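Local atomic coordinates of cortical-lytic enzyme (Bacillus cereus, PDB entry 4S3J), a protein that cleaves partially degraded cortex peptidoglycan as an N-acetylglucosaminidase during spore germination, acting on material marked by muramic acid delta-lactam. Residues K30-L34 with P415-R419; I318-L324 with I402-W408; A342-V346 with L412-Q416; Q366-F370 with V382-D386; F394-K398 with L420-F425. All coordinates share one frame; numbering follows the deposited sequence.

In the fold
The centre of interaction 2, which pairs neighbouring barrel strands 318-330 and 404-408, lies about 5 Å from that of the chain. The other contacts gather on that side of the TIM barrel. Interaction 1 sets helix 415-424 against the first LysM domain, interaction 3 joins its approach to helix 345-354, and interaction 5 packs it on helix 387-400. Interaction 4 belongs to the inserted hairpin 367-373/379-383. Centres of 3 and 4, and of 2 and 5, are about 11 Å apart. From 382 to 425 the second segments follow in the order 4, 2, 3, 1, 5; interaction 1 spans the longest separation, 381 residues. Catalytic barrel and LysM module are thus tied through the barrel's last helix, 415-424.

Interaction 1 of 5, residues K30-L34 with P415-R419; sequences KDNGL and PQNWR
Gln416, near the start of helix 415-424, reaches Asn32, where helix 25-31 of the first LysM domain gives out, and this is the tight end of the contact. Gln416 NE2 donates to Asn32 OD1 at 3.0 Å, meeting an in-plane lone pair with an N-H...O angle of 153°. Chi1 of Gln416 (-60°, CG anti to the carbonyl carbon) places its CG 3.4 Å from Asn32 OD1; the bend at chi2 (93°) then turns the amide so that NE2 reaches the same oxygen. That oxygen has a second donor in Ile47 N, while Asn32 ND2 bonds to Ile28 O; both ends of the amide are therefore gripped and its rotation fixed. Alongside, Pro415 CG rests 3.7 Å from Asn32 C, against the turn where Gly33 is the C-prime residue of a Schellman motif.

The other side is loose and wet. Asp31 OD1 and Arg419 NH1 are 3.6 Å apart, a long salt bridge, with the oxygen at the guanidinium edge and the two flat groups nearly perpendicular. Two waters bridge OD1 and NH1, and a third joins Asp31 OD2 to NH1 more weakly. Arg419 NE turns to Glu423 instead. The buried amide bond thus gives this domain junction its directional, well-ordered part, and the hydrated ion pair probably adds a softer, partly screened attraction.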
# COMPACT_ATOMS: atom_id res chain seq x y z
N LYS A 30 3.74 2.54 -22.40
CA LYS A 30 4.77 2.09 -21.47
C LYS A 30 4.45 2.52 -20.05
O LYS A 30 4.51 1.70 -19.13
CB LYS A 30 6.15 2.61 -21.88
CG LYS A 30 7.28 2.08 -20.97
CD LYS A 30 8.62 2.79 -21.17
CE LYS A 30 9.36 2.28 -22.40
NZ LYS A 30 9.93 0.91 -22.18
N ASP A 31 4.14 3.80 -19.86
CA ASP A 31 3.91 4.34 -18.52
C ASP A 31 2.73 3.71 -17.81
O ASP A 31 2.67 3.70 -16.58
CB ASP A 31 3.69 5.85 -18.58
CG ASP A 31 4.93 6.61 -18.99
OD1 ASP A 31 6.04 6.03 -18.94
OD2 ASP A 31 4.80 7.81 -19.32
N ASN A 32 1.77 3.20 -18.57
CA ASN A 32 0.56 2.65 -18.00
C ASN A 32 0.45 1.14 -18.11
O ASN A 32 -0.62 0.57 -17.81
CB ASN A 32 -0.64 3.33 -18.66
CG ASN A 32 -0.72 4.79 -18.30
OD1 ASN A 32 -1.19 5.15 -17.23
ND2 ASN A 32 -0.26 5.65 -19.20
N GLY A 33 1.52 0.50 -18.57
CA GLY A 33 1.56 -0.95 -18.68
C GLY A 33 0.44 -1.48 -19.54
O GLY A 33 -0.17 -2.51 -19.23
N LEU A 34 0.14 -0.78 -20.63
CA LEU A 34 -0.93 -1.21 -21.48
C LEU A 34 -0.49 -2.28 -22.46
O LEU A 34 0.67 -2.36 -22.84
CB LEU A 34 -1.47 -0.04 -22.30
CG LEU A 34 -1.91 1.19 -21.50
CD1 LEU A 34 -2.35 2.31 -22.45
CD2 LEU A 34 -3.05 0.83 -20.58
N PRO A 415 1.21 -0.27 -12.63
CA PRO A 415 2.44 0.49 -12.92
C PRO A 415 2.36 1.95 -12.47
O PRO A 415 3.35 2.54 -12.08
CB PRO A 415 2.58 0.42 -14.45
CG PRO A 415 1.48 -0.43 -14.95
CD PRO A 415 0.53 -0.77 -13.85
N GLN A 416 1.16 2.52 -12.54
CA GLN A 416 1.01 3.92 -12.21
C GLN A 416 1.32 4.19 -10.74
O GLN A 416 1.76 5.27 -10.39
CB GLN A 416 -0.39 4.41 -12.53
CG GLN A 416 -0.77 4.26 -13.98
CD GLN A 416 -1.48 2.97 -14.30
OE1 GLN A 416 -1.44 2.00 -13.53
NE2 GLN A 416 -2.12 2.94 -15.46
N ASN A 417 1.05 3.22 -9.87
CA ASN A 417 1.35 3.42 -8.46
C ASN A 417 2.84 3.72 -8.24
O ASN A 417 3.20 4.65 -7.49
CB ASN A 417 0.93 2.19 -7.65
CG ASN A 417 1.43 2.25 -6.23
OD1 ASN A 417 0.96 3.09 -5.45
ND2 ASN A 417 2.40 1.40 -5.90
N TRP A 418 3.69 2.93 -8.88
CA TRP A 418 5.12 3.04 -8.63
C TRP A 418 5.70 4.31 -9.26
O TRP A 418 6.50 5.01 -8.64
CB TRP A 418 5.81 1.77 -9.13
CG TRP A 418 5.22 0.57 -8.43
CD1 TRP A 418 4.39 -0.37 -8.96
CD2 TRP A 418 5.37 0.23 -7.04
NE1 TRP A 418 4.03 -1.29 -8.00
CE2 TRP A 418 4.61 -0.94 -6.81
CE3 TRP A 418 6.08 0.80 -5.99
CZ2 TRP A 418 4.56 -1.54 -5.56
CZ3 TRP A 418 6.02 0.19 -4.75
CH2 TRP A 418 5.27 -0.96 -4.55
N ARG A 419 5.22 4.66 -10.45
CA ARG A 419 5.65 5.90 -11.08
C ARG A 419 5.19 7.10 -10.26
O ARG A 419 5.94 8.05 -10.08
CB ARG A 419 5.14 5.99 -12.52
CG ARG A 419 5.49 7.33 -13.17
CD ARG A 419 7.01 7.50 -13.32
NE ARG A 419 7.37 8.78 -13.93
CZ ARG A 419 7.45 8.99 -15.25
NH1 ARG A 419 7.16 8.02 -16.11
NH2 ARG A 419 7.80 10.19 -15.70
O HOH W 1 4.77 3.76 -15.01
O HOH W 2 6.58 5.35 -15.92
O HOH W 3 7.89 8.06 -19.05
O HOH W 4 6.96 9.62 -19.09

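Interaction 2 of 5, residues I318-L324 with I402-W408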
# COMPACT_ATOMS: atom_id res chain seq x y z
N ILE A 318 4.78 6.10 11.80
CA ILE A 318 3.60 5.48 11.20
C ILE A 318 3.78 5.18 9.70
O ILE A 318 4.04 6.09 8.90
CB ILE A 318 2.35 6.37 11.39
CG1 ILE A 318 2.05 6.56 12.87
CG2 ILE A 318 1.13 5.75 10.67
CD1 ILE A 318 1.05 7.65 13.20
N MET A 319 3.64 3.90 9.36
CA MET A 319 3.57 3.46 7.97
C MET A 319 2.13 3.08 7.67
O MET A 319 1.58 2.17 8.30
CB MET A 319 4.50 2.28 7.69
CG MET A 319 5.96 2.49 8.10
SD MET A 319 6.78 3.74 7.08
CE MET A 319 7.97 4.40 8.26
N MET A 320 1.52 3.79 6.73
CA MET A 320 0.15 3.54 6.31
C MET A 320 0.06 2.32 5.41
O MET A 320 0.66 2.29 4.33
CB MET A 320 -0.41 4.77 5.57
CG MET A 320 -1.86 4.62 5.09
SD MET A 320 -2.35 6.00 4.03
CE MET A 320 -1.46 5.61 2.53
N GLY A 321 -0.69 1.31 5.84
CA GLY A 321 -0.94 0.15 5.00
C GLY A 321 -1.77 0.51 3.79
O GLY A 321 -2.72 1.28 3.89
N GLN A 322 -1.38 -0.02 2.63
CA GLN A 322 -2.10 0.23 1.39
C GLN A 322 -2.24 -1.04 0.57
O GLN A 322 -1.25 -1.64 0.18
CB GLN A 322 -1.38 1.29 0.57
CG GLN A 322 -2.08 1.62 -0.75
CD GLN A 322 -3.46 2.22 -0.54
OE1 GLN A 322 -3.64 3.15 0.25
NE2 GLN A 322 -4.46 1.68 -1.25
N ASN A 323 -3.48 -1.41 0.26
CA ASN A 323 -3.76 -2.53 -0.62
C ASN A 323 -3.46 -2.16 -2.07
O ASN A 323 -3.73 -1.03 -2.50
CB ASN A 323 -5.24 -2.93 -0.50
CG ASN A 323 -6.17 -1.76 -0.76
OD1 ASN A 323 -6.20 -0.79 0.03
ND2 ASN A 323 -6.89 -1.80 -1.88
N LEU A 324 -2.91 -3.12 -2.81
CA LEU A 324 -2.80 -2.95 -4.26
C LEU A 324 -3.92 -3.71 -4.99
O LEU A 324 -4.17 -3.49 -6.19
CB LEU A 324 -1.42 -3.42 -4.74
CG LEU A 324 -0.24 -2.52 -4.31
CD1 LEU A 324 1.08 -3.19 -4.70
CD2 LEU A 324 -0.37 -1.18 -4.96
N ILE A 402 2.98 11.61 8.11
CA ILE A 402 3.43 10.31 8.61
C ILE A 402 4.67 9.81 7.86
O ILE A 402 5.12 10.41 6.90
CB ILE A 402 2.31 9.28 8.53
CG1 ILE A 402 1.84 9.14 7.09
CG2 ILE A 402 1.13 9.69 9.42
CD1 ILE A 402 1.07 7.86 6.88
N GLY A 403 5.27 8.73 8.36
CA GLY A 403 6.56 8.29 7.86
C GLY A 403 6.58 7.65 6.49
O GLY A 403 7.55 7.81 5.74
N GLY A 404 5.54 6.89 6.16
CA GLY A 404 5.62 6.13 4.94
C GLY A 404 4.39 5.32 4.62
O GLY A 404 3.31 5.55 5.16
N ILE A 405 4.57 4.40 3.68
CA ILE A 405 3.49 3.60 3.13
C ILE A 405 3.98 2.15 2.99
O ILE A 405 5.13 1.90 2.64
CB ILE A 405 3.01 4.19 1.76
CG1 ILE A 405 1.83 3.42 1.19
CG2 ILE A 405 4.15 4.22 0.77
CD1 ILE A 405 1.17 4.16 0.04
N SER A 406 3.09 1.20 3.27
CA SER A 406 3.41 -0.22 3.21
C SER A 406 2.41 -0.94 2.31
O SER A 406 1.23 -0.98 2.60
CB SER A 406 3.40 -0.81 4.62
OG SER A 406 3.67 -2.20 4.61
N TYR A 407 2.92 -1.52 1.23
CA TYR A 407 2.06 -2.11 0.20
C TYR A 407 1.85 -3.62 0.36
O TYR A 407 2.82 -4.38 0.45
CB TYR A 407 2.67 -1.86 -1.15
CG TYR A 407 2.62 -0.43 -1.64
CD1 TYR A 407 1.44 0.12 -2.15
CD2 TYR A 407 3.75 0.36 -1.64
CE1 TYR A 407 1.40 1.42 -2.64
CE2 TYR A 407 3.73 1.68 -2.13
CZ TYR A 407 2.55 2.20 -2.62
OH TYR A 407 2.48 3.49 -3.15
N TRP A 408 0.59 -4.05 0.34
CA TRP A 408 0.21 -5.46 0.26
C TRP A 408 -0.49 -5.67 -1.10
O TRP A 408 -1.62 -5.20 -1.27
CB TRP A 408 -0.73 -5.88 1.39
CG TRP A 408 -0.94 -7.38 1.41
CD1 TRP A 408 -1.82 -8.09 0.66
CD2 TRP A 408 -0.22 -8.33 2.19
NE1 TRP A 408 -1.71 -9.44 0.95
CE2 TRP A 408 -0.72 -9.60 1.87
CE3 TRP A 408 0.81 -8.23 3.12
CZ2 TRP A 408 -0.24 -10.77 2.46
CZ3 TRP A 408 1.29 -9.39 3.70
CH2 TRP A 408 0.77 -10.64 3.37
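Met320 and Ile405 run abreast on adjacent parallel strands of the TIM barrel, with Met320 CE 3.9 Å from Ile405 CD1. The strands are in register from Met319 beside Gly404 to Asn323 beside Trp408, and residues alternate between the two faces. Met320, Gln322, Ile405 and Tyr407 share the face covered by helix 387-400: Met397 packs on Met320 and Ile405, Phe394 on Tyr407, and Ile390 on Gln322. Ile402 extends that layer: its CD1 touches Met320 CB at 3.7 Å, and its side chain lies roughly perpendicular to that of Ile318.

Toward the other end Tyr407 receives two neighbours obliquely. Leu324 CD2 comes to 3.6 Å from Tyr407 CD1, and Gln322 CG to 4.0 Å from Tyr407 CE1. Gln322 has CG anti to its backbone nitrogen (chi1 -180°) and then bends at chi2, which carries its amide away from the ring; NE2 bonds to Asn323 O and OE1 to Lys393.

Met319, Ser406, Asn323 and Trp408 occupy the opposite face, toward the barrel interior. The Trp408 side chain is about 8 Å from that of Glu220, the probable proton donor, and Asn323 ND2 bonds to Glu385. Six main-chain bonds join the segments, with a weak seventh from Gly403 N to Ile318 O; Gln322 N reaches Ser406 O at 2.8 Å. Where Gly404 has no side chain, the folded Met319 lays its SD over the backbone, 3.4 Å from Gly404 CA.

Interaction 3 of 5, residues A342-V346 with L412-Q416; sequences AVSSV and LPFPQ
Ser345 leans on Phe414 from its first side-chain atom outward. Its CB sits over one face of the phenyl ring, 3.9 Å from the centroid and 24° off the ring normal, a CH-pi contact in which Phe414 CG is the nearest ring atom. With chi1 at -175° the hydroxyl swings away from the backbone nitrogen, and Ser345 OG comes to lie over the ring's rim, 3.7 Å from Phe414 CD1. OG also has polar partners: it bonds to Glu385 O, and a water 2.8 Å from OG donates to it. The same water donates at 2.7 Å to Gln416 OE1, an oxygen lying in the plane of the Phe414 ring, at its edge.

These residues mark the start of helix 345-354, which lies in the insertion that follows barrel strand 318-330. Ser344 is the N-cap, its OG bonding to Ala347 N, while its CB packs 3.7 Å from Pro413 CD. Segment 412-416 runs from the loop after barrel strand 404-408 into helix 415-424. Here Pro413 O takes a weak bond at 3.4 Å from Val346 N, in the first turn of the helix, and a water takes Ser345 N and donates to Leu412 O. Leu412 flanks the junction, with CD2 alongside the Ser344 backbone. The Val346 side chain is set across Pro413; Val346 CG2 touches Pro413 CB at 3.8 Å and Pro415 CD at 3.9 Å.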
# COMPACT_ATOMS: atom_id res chain seq x y z
N ALA A 342 -9.79 -11.65 -5.84
CA ALA A 342 -8.87 -10.52 -5.79
C ALA A 342 -8.40 -10.21 -7.18
O ALA A 342 -8.11 -11.12 -7.96
CB ALA A 342 -7.67 -10.84 -4.89
N VAL A 343 -8.33 -8.92 -7.48
CA VAL A 343 -7.85 -8.45 -8.77
C VAL A 343 -6.80 -7.36 -8.63
O VAL A 343 -6.89 -6.47 -7.78
CB VAL A 343 -9.02 -7.91 -9.64
CG1 VAL A 343 -9.94 -9.04 -10.06
CG2 VAL A 343 -9.80 -6.84 -8.89
N SER A 344 -5.83 -7.40 -9.53
CA SER A 344 -4.90 -6.29 -9.70
C SER A 344 -5.61 -5.10 -10.36
O SER A 344 -6.70 -5.25 -10.91
CB SER A 344 -3.72 -6.72 -10.54
OG SER A 344 -4.12 -6.90 -11.88
N SER A 345 -4.96 -3.94 -10.36
CA SER A 345 -5.53 -2.75 -11.00
C SER A 345 -5.70 -3.01 -12.49
O SER A 345 -6.73 -2.67 -13.09
CB SER A 345 -4.61 -1.55 -10.71
OG SER A 345 -5.14 -0.31 -11.20
N VAL A 346 -4.68 -3.63 -13.08
CA VAL A 346 -4.71 -3.94 -14.52
C VAL A 346 -5.82 -4.94 -14.82
O VAL A 346 -6.56 -4.78 -15.81
CB VAL A 346 -3.33 -4.47 -14.98
CG1 VAL A 346 -3.38 -5.03 -16.38
CG2 VAL A 346 -2.27 -3.37 -14.85
N LEU A 412 0.68 -7.86 -8.11
CA LEU A 412 -0.59 -7.26 -8.52
C LEU A 412 -0.31 -6.02 -9.38
O LEU A 412 -0.16 -4.91 -8.85
CB LEU A 412 -1.38 -6.87 -7.28
CG LEU A 412 -1.90 -8.06 -6.45
CD1 LEU A 412 -2.11 -7.66 -5.00
CD2 LEU A 412 -3.22 -8.55 -7.04
N PRO A 413 -0.14 -6.22 -10.70
CA PRO A 413 0.29 -5.15 -11.60
C PRO A 413 -0.52 -3.86 -11.45
O PRO A 413 -1.76 -3.88 -11.44
CB PRO A 413 0.09 -5.75 -12.99
CG PRO A 413 0.25 -7.23 -12.79
CD PRO A 413 -0.25 -7.51 -11.39
N PHE A 414 0.21 -2.75 -11.37
CA PHE A 414 -0.33 -1.42 -11.12
C PHE A 414 0.81 -0.42 -11.36
O PHE A 414 1.35 0.20 -10.44
CB PHE A 414 -0.90 -1.35 -9.70
CG PHE A 414 -1.62 -0.07 -9.34
CD1 PHE A 414 -1.78 0.98 -10.24
CD2 PHE A 414 -2.15 0.06 -8.07
CE1 PHE A 414 -2.45 2.15 -9.83
CE2 PHE A 414 -2.81 1.21 -7.67
CZ PHE A 414 -2.97 2.26 -8.55
N PRO A 415 1.21 -0.27 -12.63
CA PRO A 415 2.44 0.49 -12.92
C PRO A 415 2.36 1.95 -12.47
O PRO A 415 3.35 2.54 -12.08
CB PRO A 415 2.58 0.42 -14.45
CG PRO A 415 1.48 -0.43 -14.95
CD PRO A 415 0.53 -0.77 -13.85
N GLN A 416 1.16 2.52 -12.54
CA GLN A 416 1.01 3.92 -12.21
C GLN A 416 1.32 4.19 -10.74
O GLN A 416 1.76 5.27 -10.39
CB GLN A 416 -0.39 4.41 -12.53
CG GLN A 416 -0.77 4.26 -13.98
CD GLN A 416 -1.48 2.97 -14.30
OE1 GLN A 416 -1.44 2.00 -13.53
NE2 GLN A 416 -2.12 2.94 -15.46
O HOH W 5 -2.84 -3.85 -8.44
O HOH W 6 -3.33 0.06 -13.35

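Interaction 4 of 5, residues Q366-F370 with V382-D386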
# COMPACT_ATOMS: atom_id res chain seq x y z
N GLN A 366 -13.15 7.87 -2.28
CA GLN A 366 -11.99 8.01 -3.17
C GLN A 366 -11.55 6.64 -3.66
O GLN A 366 -10.54 6.10 -3.22
CB GLN A 366 -10.83 8.78 -2.49
CG GLN A 366 -11.12 10.29 -2.29
CD GLN A 366 -11.05 11.09 -3.58
OE1 GLN A 366 -10.15 10.90 -4.39
NE2 GLN A 366 -12.00 12.00 -3.76
N ALA A 367 -12.37 6.06 -4.55
CA ALA A 367 -12.10 4.75 -5.11
C ALA A 367 -12.88 4.49 -6.40
O ALA A 367 -14.05 4.92 -6.51
CB ALA A 367 -12.42 3.67 -4.12
N PRO A 368 -12.25 3.81 -7.36
CA PRO A 368 -12.93 3.43 -8.60
C PRO A 368 -13.73 2.15 -8.42
O PRO A 368 -13.38 1.30 -7.60
CB PRO A 368 -11.78 3.21 -9.57
CG PRO A 368 -10.67 2.69 -8.68
CD PRO A 368 -10.81 3.46 -7.40
N HIS A 369 -14.77 2.00 -9.22
CA HIS A 369 -15.67 0.85 -9.14
C HIS A 369 -16.53 0.73 -10.38
O HIS A 369 -16.68 1.67 -11.14
CB HIS A 369 -16.55 0.96 -7.91
CG HIS A 369 -17.45 2.15 -7.91
ND1 HIS A 369 -18.81 2.06 -8.15
CD2 HIS A 369 -17.19 3.47 -7.74
CE1 HIS A 369 -19.35 3.27 -8.10
NE2 HIS A 369 -18.39 4.14 -7.85
N PHE A 370 -17.11 -0.45 -10.58
CA PHE A 370 -18.05 -0.67 -11.67
C PHE A 370 -18.84 -1.94 -11.44
O PHE A 370 -18.49 -2.76 -10.57
CB PHE A 370 -17.35 -0.72 -13.04
CG PHE A 370 -16.28 -1.76 -13.16
CD1 PHE A 370 -14.97 -1.48 -12.79
CD2 PHE A 370 -16.58 -3.04 -13.63
CE1 PHE A 370 -13.98 -2.43 -12.88
CE2 PHE A 370 -15.59 -3.99 -13.73
CZ PHE A 370 -14.30 -3.69 -13.35
N VAL A 382 -17.22 -4.55 -8.75
CA VAL A 382 -15.79 -4.47 -8.55
C VAL A 382 -15.40 -3.15 -7.91
O VAL A 382 -15.81 -2.10 -8.38
CB VAL A 382 -15.05 -4.61 -9.89
CG1 VAL A 382 -13.55 -4.53 -9.67
CG2 VAL A 382 -15.43 -5.90 -10.60
N TRP A 383 -14.61 -3.22 -6.83
CA TRP A 383 -13.97 -2.05 -6.23
C TRP A 383 -12.46 -2.29 -6.30
O TRP A 383 -12.03 -3.41 -6.06
CB TRP A 383 -14.42 -1.83 -4.78
CG TRP A 383 -15.83 -1.35 -4.69
CD1 TRP A 383 -16.96 -2.11 -4.72
CD2 TRP A 383 -16.26 0.01 -4.58
NE1 TRP A 383 -18.07 -1.31 -4.64
CE2 TRP A 383 -17.68 -0.00 -4.54
CE3 TRP A 383 -15.59 1.23 -4.51
CZ2 TRP A 383 -18.43 1.17 -4.47
CZ3 TRP A 383 -16.34 2.39 -4.41
CH2 TRP A 383 -17.74 2.35 -4.39
N PHE A 384 -11.68 -1.28 -6.67
CA PHE A 384 -10.25 -1.51 -6.85
C PHE A 384 -9.44 -0.24 -6.59
O PHE A 384 -9.96 0.69 -5.97
CB PHE A 384 -9.99 -2.15 -8.24
CG PHE A 384 -10.23 -1.26 -9.42
CD1 PHE A 384 -11.52 -0.94 -9.84
CD2 PHE A 384 -9.15 -0.81 -10.16
CE1 PHE A 384 -11.71 -0.10 -10.96
CE2 PHE A 384 -9.33 0.04 -11.26
CZ PHE A 384 -10.61 0.35 -11.68
N GLU A 385 -8.18 -0.23 -7.00
CA GLU A 385 -7.29 0.90 -6.78
C GLU A 385 -6.80 1.41 -8.12
O GLU A 385 -6.46 0.60 -9.00
CB GLU A 385 -6.10 0.50 -5.93
CG GLU A 385 -6.43 -0.03 -4.53
CD GLU A 385 -6.93 1.06 -3.60
OE1 GLU A 385 -6.52 2.24 -3.75
OE2 GLU A 385 -7.77 0.74 -2.73
N ASP A 386 -6.72 2.74 -8.30
CA ASP A 386 -6.12 3.29 -9.52
C ASP A 386 -5.35 4.57 -9.21
O ASP A 386 -5.19 4.94 -8.04
CB ASP A 386 -7.16 3.53 -10.64
CG ASP A 386 -8.11 4.71 -10.38
OD1 ASP A 386 -7.92 5.50 -9.43
OD2 ASP A 386 -9.06 4.85 -11.20
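Phe370 and Val382 form the antiparallel hydrogen-bonded pair of the hairpin 367-373/379-383, part of the insertion between barrel strand 318-330 and helix 387-400. Val382 N donates to Phe370 O at 2.9 Å, nearly straight along the carbonyl, and Phe370 N returns a bond to Val382 O at 3.0 Å. Past the non-hydrogen-bonded pair His369 and Trp383, Phe384 N reaches Pro368 O at 3.2 Å. Backbone bonding of Trp383 with Phe327 ties the hairpin to strand 318-330, and Gln366 and Ala367, both facing Asp362, form a G1 beta bulge.

One pair of rings is stacked. The His369 imidazole lies over the six-membered indole ring of Trp383 in an offset stack, centroids 4.1 Å apart and planes at 10°. It is set there by chi1 of 62°, which places CG between the backbone nitrogen and carbonyl carbon. Trp383 NE1 is directed to Glu381.

Three CH-pi contacts accompany the stack. His369 CB sits 3.5 Å from the centroid of the Trp383 six-membered ring. Pro368 CG stands almost over the centre of the Phe384 ring, 3.7 Å from its centroid and 8° off the normal. On the Phe370 face, Val382 CB lies 3.9 Å from the ring centroid.

In the apolar packing, Phe384 CE1 meets the edge of the Phe370 ring, 3.8 Å from Phe370 CE1. Asp386, paired with Arg388, passes its carboxylate along Pro368. Weak CH-pi contacts and one ring stack probably hold the side chains together, while the backbone bonds set the register.

Interaction 5 of 5, residues F394-K398 with L420-F425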
# COMPACT_ATOMS: atom_id res chain seq x y z
N PHE A 394 -1.56 9.50 -1.23
CA PHE A 394 -0.28 10.20 -1.10
C PHE A 394 -0.51 11.59 -0.48
O PHE A 394 0.26 12.02 0.39
CB PHE A 394 0.41 10.35 -2.45
CG PHE A 394 0.97 9.06 -3.04
CD1 PHE A 394 1.15 7.89 -2.28
CD2 PHE A 394 1.29 9.02 -4.40
CE1 PHE A 394 1.69 6.75 -2.85
CE2 PHE A 394 1.81 7.88 -4.97
CZ PHE A 394 2.00 6.72 -4.19
N ASN A 395 -1.54 12.31 -0.94
CA ASN A 395 -1.84 13.64 -0.40
C ASN A 395 -2.25 13.57 1.08
O ASN A 395 -1.90 14.44 1.88
CB ASN A 395 -2.93 14.32 -1.22
CG ASN A 395 -2.44 14.73 -2.60
OD1 ASN A 395 -1.24 14.62 -2.92
ND2 ASN A 395 -3.36 15.17 -3.44
N LEU A 396 -2.97 12.51 1.46
CA LEU A 396 -3.31 12.30 2.87
C LEU A 396 -2.04 12.12 3.72
O LEU A 396 -1.94 12.67 4.83
CB LEU A 396 -4.22 11.09 3.01
CG LEU A 396 -4.58 10.65 4.43
CD1 LEU A 396 -5.35 11.77 5.15
CD2 LEU A 396 -5.39 9.38 4.42
N MET A 397 -1.07 11.37 3.20
CA MET A 397 0.20 11.14 3.90
C MET A 397 0.89 12.48 4.14
O MET A 397 1.40 12.73 5.22
CB MET A 397 1.11 10.22 3.11
CG MET A 397 0.59 8.78 2.98
SD MET A 397 1.56 7.82 1.78
CE MET A 397 3.21 7.98 2.46
N LYS A 398 0.88 13.32 3.12
CA LYS A 398 1.49 14.64 3.23
C LYS A 398 0.81 15.48 4.29
O LYS A 398 1.49 16.11 5.13
CB LYS A 398 1.44 15.37 1.87
CG LYS A 398 2.24 14.67 0.77
CD LYS A 398 2.05 15.34 -0.57
CE LYS A 398 2.50 14.44 -1.73
NZ LYS A 398 2.45 15.21 -3.03
N LEU A 420 3.95 7.09 -9.78
CA LEU A 420 3.46 8.22 -9.00
C LEU A 420 4.19 8.33 -7.67
O LEU A 420 4.38 9.42 -7.15
CB LEU A 420 1.95 8.11 -8.79
CG LEU A 420 1.11 8.41 -10.03
CD1 LEU A 420 -0.32 8.02 -9.75
CD2 LEU A 420 1.23 9.86 -10.45
N LEU A 421 4.61 7.20 -7.10
CA LEU A 421 5.35 7.23 -5.85
C LEU A 421 6.62 8.08 -6.01
O LEU A 421 6.91 8.94 -5.16
CB LEU A 421 5.71 5.81 -5.39
CG LEU A 421 6.39 5.71 -4.02
CD1 LEU A 421 5.44 6.07 -2.87
CD2 LEU A 421 6.96 4.33 -3.84
N VAL A 422 7.38 7.82 -7.08
CA VAL A 422 8.63 8.56 -7.32
C VAL A 422 8.40 9.99 -7.82
O VAL A 422 9.26 10.86 -7.62
CB VAL A 422 9.57 7.84 -8.33
CG1 VAL A 422 9.96 6.49 -7.81
CG2 VAL A 422 8.94 7.69 -9.67
N GLU A 423 7.25 10.25 -8.44
CA GLU A 423 6.93 11.61 -8.85
C GLU A 423 6.60 12.47 -7.63
O GLU A 423 6.95 13.65 -7.56
CB GLU A 423 5.74 11.63 -9.81
CG GLU A 423 6.07 11.09 -11.19
CD GLU A 423 7.02 11.99 -11.98
OE1 GLU A 423 6.90 13.23 -11.91
OE2 GLU A 423 7.89 11.43 -12.68
N ASN A 424 5.97 11.85 -6.64
CA ASN A 424 5.47 12.58 -5.48
C ASN A 424 6.48 12.82 -4.38
O ASN A 424 6.38 13.81 -3.67
CB ASN A 424 4.29 11.83 -4.86
CG ASN A 424 2.97 12.23 -5.46
OD1 ASN A 424 2.27 13.10 -4.95
ND2 ASN A 424 2.58 11.56 -6.55
N PHE A 425 7.40 11.87 -4.24
CA PHE A 425 8.30 11.77 -3.10
C PHE A 425 9.72 11.44 -3.50
O PHE A 425 9.97 10.83 -4.54
CB PHE A 425 7.85 10.66 -2.14
CG PHE A 425 6.46 10.82 -1.57
CD1 PHE A 425 6.18 11.79 -0.63
CD2 PHE A 425 5.45 9.95 -1.95
CE1 PHE A 425 4.92 11.91 -0.10
CE2 PHE A 425 4.18 10.06 -1.41
CZ PHE A 425 3.92 11.03 -0.49
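Phe394 and Phe425 each hold CG anti to the carbonyl carbon, with chi1 of -71° and -59°, and these torsions bring the rings together between helix 387-400 and helix 415-424. The result is a T-shaped pair: the edge of Phe425 meets the face of Phe394, with CE2 of Phe425 3.7 Å from Phe394 CG, centroids 5.5 Å apart and planes at 78°. The helix segments themselves come no nearer than 11.9 Å between axes, and the rings fill much of that separation.

The far end of the Phe394 ring presses on the other helix. Phe394 CZ touches Leu421 CD1 at 3.7 Å, the two side chains being roughly perpendicular, while Leu420 CB lies in the ring plane, 3.8 Å from Phe394 CE2. On the sheet side, Ile405 and Tyr407 of strand 404-408 also pack on Phe394.

Lys398 runs out extended, its methylenes passing Phe425 CE1, and delivers NZ to a lone pair of Asn424 OD1 at 2.9 Å. Gln391 donates to the same oxygen. Asn424 ND2 bonds to Leu420 O at 2.9 Å, one helical turn back; Asn424 N reaches that carbonyl from its opposite face. The amide is thereby held at both ends. Lys398 NZ also bonds to Asn71 OD1 and Gln68 O of the second LysM region, and so links barrel helices to the LysM module; its ammonium, bonded to three neutral oxygens, is probably stabilised by their dipoles rather than by a counter-charge among them.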